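Transglutaminase elicitor (Phytophthora sojae, PDB 3TW5) probably cross-links proteins by joining glutamine to lysine side chains, and is a pathogen-associated molecular pattern linked to plant innate immunity. Local coordinates at residues Cys100-Ser108 with Gly118-Gly126. The protein carries 1 engineered substitution. Sequence-based numbering, arbitrary orientation.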
loop_
_atom_site.group_PDB
_atom_site.type_symbol
_atom_site.label_atom_id
_atom_site.label_comp_id
_atom_site.label_asym_id
_atom_site.label_seq_id
_atom_site.Cartn_x
_atom_site.Cartn_y
_atom_site.Cartn_z
ATOM N N CYS A 100 -8.712 -11.134 -26.525
ATOM C CA CYS A 100 -8.652 -9.837 -25.842
ATOM C C CYS A 100 -7.730 -8.814 -26.526
ATOM O O CYS A 100 -7.503 -7.724 -25.990
ATOM C CB CYS A 100 -8.247 -10.016 -24.370
ATOM S SG CYS A 100 -9.108 -11.341 -23.459
ATOM N N SER A 101 -7.220 -9.158 -27.711
ATOM C CA SER A 101 -6.251 -8.311 -28.422
ATOM C C SER A 101 -6.827 -6.981 -28.932
ATOM O O SER A 101 -6.073 -6.055 -29.236
ATOM C CB SER A 101 -5.574 -9.086 -29.564
ATOM O OG SER A 101 -6.455 -9.293 -30.655
ATOM N N THR A 102 -8.154 -6.895 -29.011
ATOM C CA THR A 102 -8.846 -5.677 -29.451
ATOM C C THR A 102 -8.727 -4.546 -28.428
ATOM O O THR A 102 -8.641 -3.375 -28.801
ATOM C CB THR A 102 -10.353 -5.935 -29.713
ATOM O OG1 THR A 102 -10.538 -7.249 -30.255
ATOM C CG2 THR A 102 -10.929 -4.893 -30.679
ATOM N N LEU A 103 -8.724 -4.909 -27.146
ATOM C CA LEU A 103 -8.735 -3.942 -26.045
ATOM C C LEU A 103 -7.369 -3.308 -25.778
ATOM O O LEU A 103 -6.329 -3.890 -26.100
ATOM C CB LEU A 103 -9.275 -4.592 -24.759
ATOM C CG LEU A 103 -10.784 -4.669 -24.460
ATOM C CD1 LEU A 103 -11.433 -3.281 -24.401
ATOM C CD2 LEU A 103 -11.534 -5.580 -25.431
ATOM N N THR A 104 -7.389 -2.115 -25.186
ATOM C CA THR A 104 -6.169 -1.390 -24.825
ATOM C C THR A 104 -6.201 -0.942 -23.359
ATOM O O THR A 104 -6.189 0.257 -23.054
ATOM C CB THR A 104 -5.934 -0.173 -25.750
ATOM O OG1 THR A 104 -7.176 0.506 -25.974
ATOM C CG2 THR A 104 -5.346 -0.613 -27.089
ATOM N N ASP A 105 -6.244 -1.925 -22.461
ATOM C CA ASP A 105 -6.284 -1.686 -21.014
ATOM C C ASP A 105 -5.365 -2.650 -20.258
ATOM O O ASP A 105 -5.217 -2.553 -19.035
ATOM C CB ASP A 105 -7.724 -1.788 -20.484
ATOM C CG ASP A 105 -8.443 -3.053 -20.949
ATOM O OD1 ASP A 105 -7.792 -3.966 -21.501
ATOM O OD2 ASP A 105 -9.674 -3.134 -20.763
ATOM N N GLY A 106 -4.756 -3.574 -20.999
ATOM C CA GLY A 106 -3.846 -4.564 -20.431
ATOM C C GLY A 106 -4.560 -5.820 -19.979
ATOM O O GLY A 106 -4.129 -6.476 -19.029
ATOM N N SER A 107 -5.653 -6.151 -20.665
ATOM C CA SER A 107 -6.467 -7.319 -20.336
ATOM C C SER A 107 -5.751 -8.623 -20.648
ATOM O O SER A 107 -4.839 -8.664 -21.472
ATOM C CB SER A 107 -7.798 -7.280 -21.087
ATOM O OG SER A 107 -8.655 -6.286 -20.559
ATOM N N SER A 108 -6.175 -9.684 -19.972
ATOM C CA SER A 108 -5.695 -11.034 -20.226
ATOM C C SER A 108 -6.867 -11.980 -20.011
ATOM O O SER A 108 -7.639 -11.804 -19.063
ATOM C CB SER A 108 -4.542 -11.379 -19.280
ATOM O OG SER A 108 -4.073 -12.697 -19.495
ATOM N N GLY A 118 -13.754 -17.717 -20.058
ATOM C CA GLY A 118 -13.794 -16.646 -19.066
ATOM C C GLY A 118 -13.985 -15.261 -19.652
ATOM O O GLY A 118 -14.683 -15.092 -20.654
ATOM N N TYR A 119 -13.361 -14.269 -19.019
ATOM C CA TYR A 119 -13.525 -12.867 -19.404
ATOM C C TYR A 119 -12.177 -12.163 -19.496
ATOM O O TYR A 119 -11.201 -12.591 -18.875
ATOM C CB TYR A 119 -14.430 -12.134 -18.403
ATOM C CG TYR A 119 -15.705 -12.875 -18.055
ATOM C CD1 TYR A 119 -16.828 -12.799 -18.880
ATOM C CD2 TYR A 119 -15.787 -13.655 -16.903
ATOM C CE1 TYR A 119 -17.999 -13.480 -18.565
ATOM C CE2 TYR A 119 -16.952 -14.341 -16.580
ATOM C CZ TYR A 119 -18.053 -14.249 -17.414
ATOM O OH TYR A 119 -19.207 -14.927 -17.095
ATOM N N CYS A 120 -12.132 -11.083 -20.277
ATOM C CA CYS A 120 -10.921 -10.275 -20.429
ATOM C C CYS A 120 -10.792 -9.257 -19.295
ATOM O O CYS A 120 -11.447 -8.211 -19.305
ATOM C CB CYS A 120 -10.908 -9.564 -21.788
ATOM S SG CYS A 120 -11.009 -10.658 -23.222
ATOM N N ILE A 121 -9.937 -9.575 -18.325
ATOM C CA ILE A 121 -9.746 -8.753 -17.131
ATOM C C ILE A 121 -8.343 -8.131 -17.119
ATOM O O ILE A 121 -7.360 -8.830 -17.372
ATOM C CB ILE A 121 -9.974 -9.588 -15.839
ATOM C CG1 ILE A 121 -11.375 -10.213 -15.847
ATOM C CG2 ILE A 121 -9.774 -8.737 -14.586
ATOM C CD1 ILE A 121 -11.569 -11.358 -14.871
ATOM N N PRO A 122 -8.249 -6.809 -16.850
ATOM C CA PRO A 122 -6.958 -6.151 -16.633
ATOM C C PRO A 122 -6.185 -6.805 -15.491
ATOM O O PRO A 122 -6.767 -7.132 -14.452
ATOM C CB PRO A 122 -7.351 -4.721 -16.258
ATOM C CG PRO A 122 -8.649 -4.509 -16.937
ATOM C CD PRO A 122 -9.357 -5.833 -16.879
ATOM N N THR A 123 -4.884 -6.990 -15.691
ATOM C CA THR A 123 -4.052 -7.758 -14.759
ATOM C C THR A 123 -3.662 -7.000 -13.488
ATOM O O THR A 123 -3.153 -7.598 -12.538
ATOM C CB THR A 123 -2.777 -8.301 -15.446
ATOM O OG1 THR A 123 -2.146 -7.252 -16.191
ATOM C CG2 THR A 123 -3.122 -9.446 -16.385
ATOM N N TRP A 124 -3.904 -5.693 -13.469
ATOM C CA TRP A 124 -3.562 -4.875 -12.309
ATOM C C TRP A 124 -4.667 -4.830 -11.250
ATOM O O TRP A 124 -4.406 -4.500 -10.089
ATOM C CB TRP A 124 -3.139 -3.468 -12.739
ATOM C CG TRP A 124 -4.245 -2.613 -13.279
ATOM C CD1 TRP A 124 -4.677 -2.549 -14.572
ATOM C CD2 TRP A 124 -5.045 -1.681 -12.539
ATOM N NE1 TRP A 124 -5.702 -1.641 -14.684
ATOM C CE2 TRP A 124 -5.949 -1.092 -13.452
ATOM C CE3 TRP A 124 -5.091 -1.290 -11.191
ATOM C CZ2 TRP A 124 -6.891 -0.128 -13.061
ATOM C CZ3 TRP A 124 -6.027 -0.331 -10.802
ATOM C CH2 TRP A 124 -6.916 0.237 -11.736
ATOM N N PHE A 125 -5.894 -5.160 -11.659
ATOM C CA PHE A 125 -7.041 -5.277 -10.752
ATOM C C PHE A 125 -6.701 -6.223 -9.608
ATOM O O PHE A 125 -6.274 -7.354 -9.841
ATOM C CB PHE A 125 -8.258 -5.823 -11.507
ATOM C CG PHE A 125 -8.997 -4.800 -12.331
ATOM C CD1 PHE A 125 -10.298 -5.058 -12.752
ATOM C CD2 PHE A 125 -8.411 -3.586 -12.689
ATOM C CE1 PHE A 125 -11.002 -4.130 -13.518
ATOM C CE2 PHE A 125 -9.110 -2.651 -13.451
ATOM C CZ PHE A 125 -10.406 -2.923 -13.865
ATOM N N GLY A 126 -6.882 -5.757 -8.376
ATOM C CA GLY A 126 -6.571 -6.565 -7.201
ATOM C C GLY A 126 -6.956 -5.922 -5.883
ATOM O O GLY A 126 -7.813 -5.039 -5.831
#
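C100 is covalently joined to C120 by a disulfide, SG to SG 2.0 Å, with chi3 at -82°. In both cysteines SG lies anti to the carbonyl carbon, and this brings the two sulfurs together between the two segments. The bond ties the start of segment 100-108 to strand 118-122. Further along, the D105 carboxylate turns back onto its own segment. Its OD1 accepts a hydrogen bond from S107 OG at 2.6 Å, met from above the carboxylate plane, and a weak one from S107 N. OD2 has a long, weak ion pair with R91. The D105 side chain crosses P122 at a slant, with D105 OD2 4.2 Å from P122 CG. The carbonyl O of D105 lies at the edge of the W124 ring. G106 has a positive phi (89°), a conformation glycine adopts readily. Its O takes a weak hydrogen bond from T123 N. S107 pairs with P122 as a non-hydrogen-bonded antiparallel pair. The S107 side chain lies over the C120-P122 backbone, CB 3.9 Å from C120 CB. S107 CA also approaches I121 O at 3.4 Å in a CA-H...O contact. S108 and I121 form the hydrogen-bonded pair: S108 N to I121 O is 3.0 Å and I121 N to S108 O is 3.3 Å. S108 CB touches the methyl CG2 of T123 at 3.8 Å, while S108 OG is hydrogen-bonded to D97 OD1. The two segments belong to the beta hairpin of strands 107-110 and 118-122, in a small disulfide-bonded three-stranded antiparallel sheet. Strand 118-122 is central, with 107-110 on one side and 93-94 on the other.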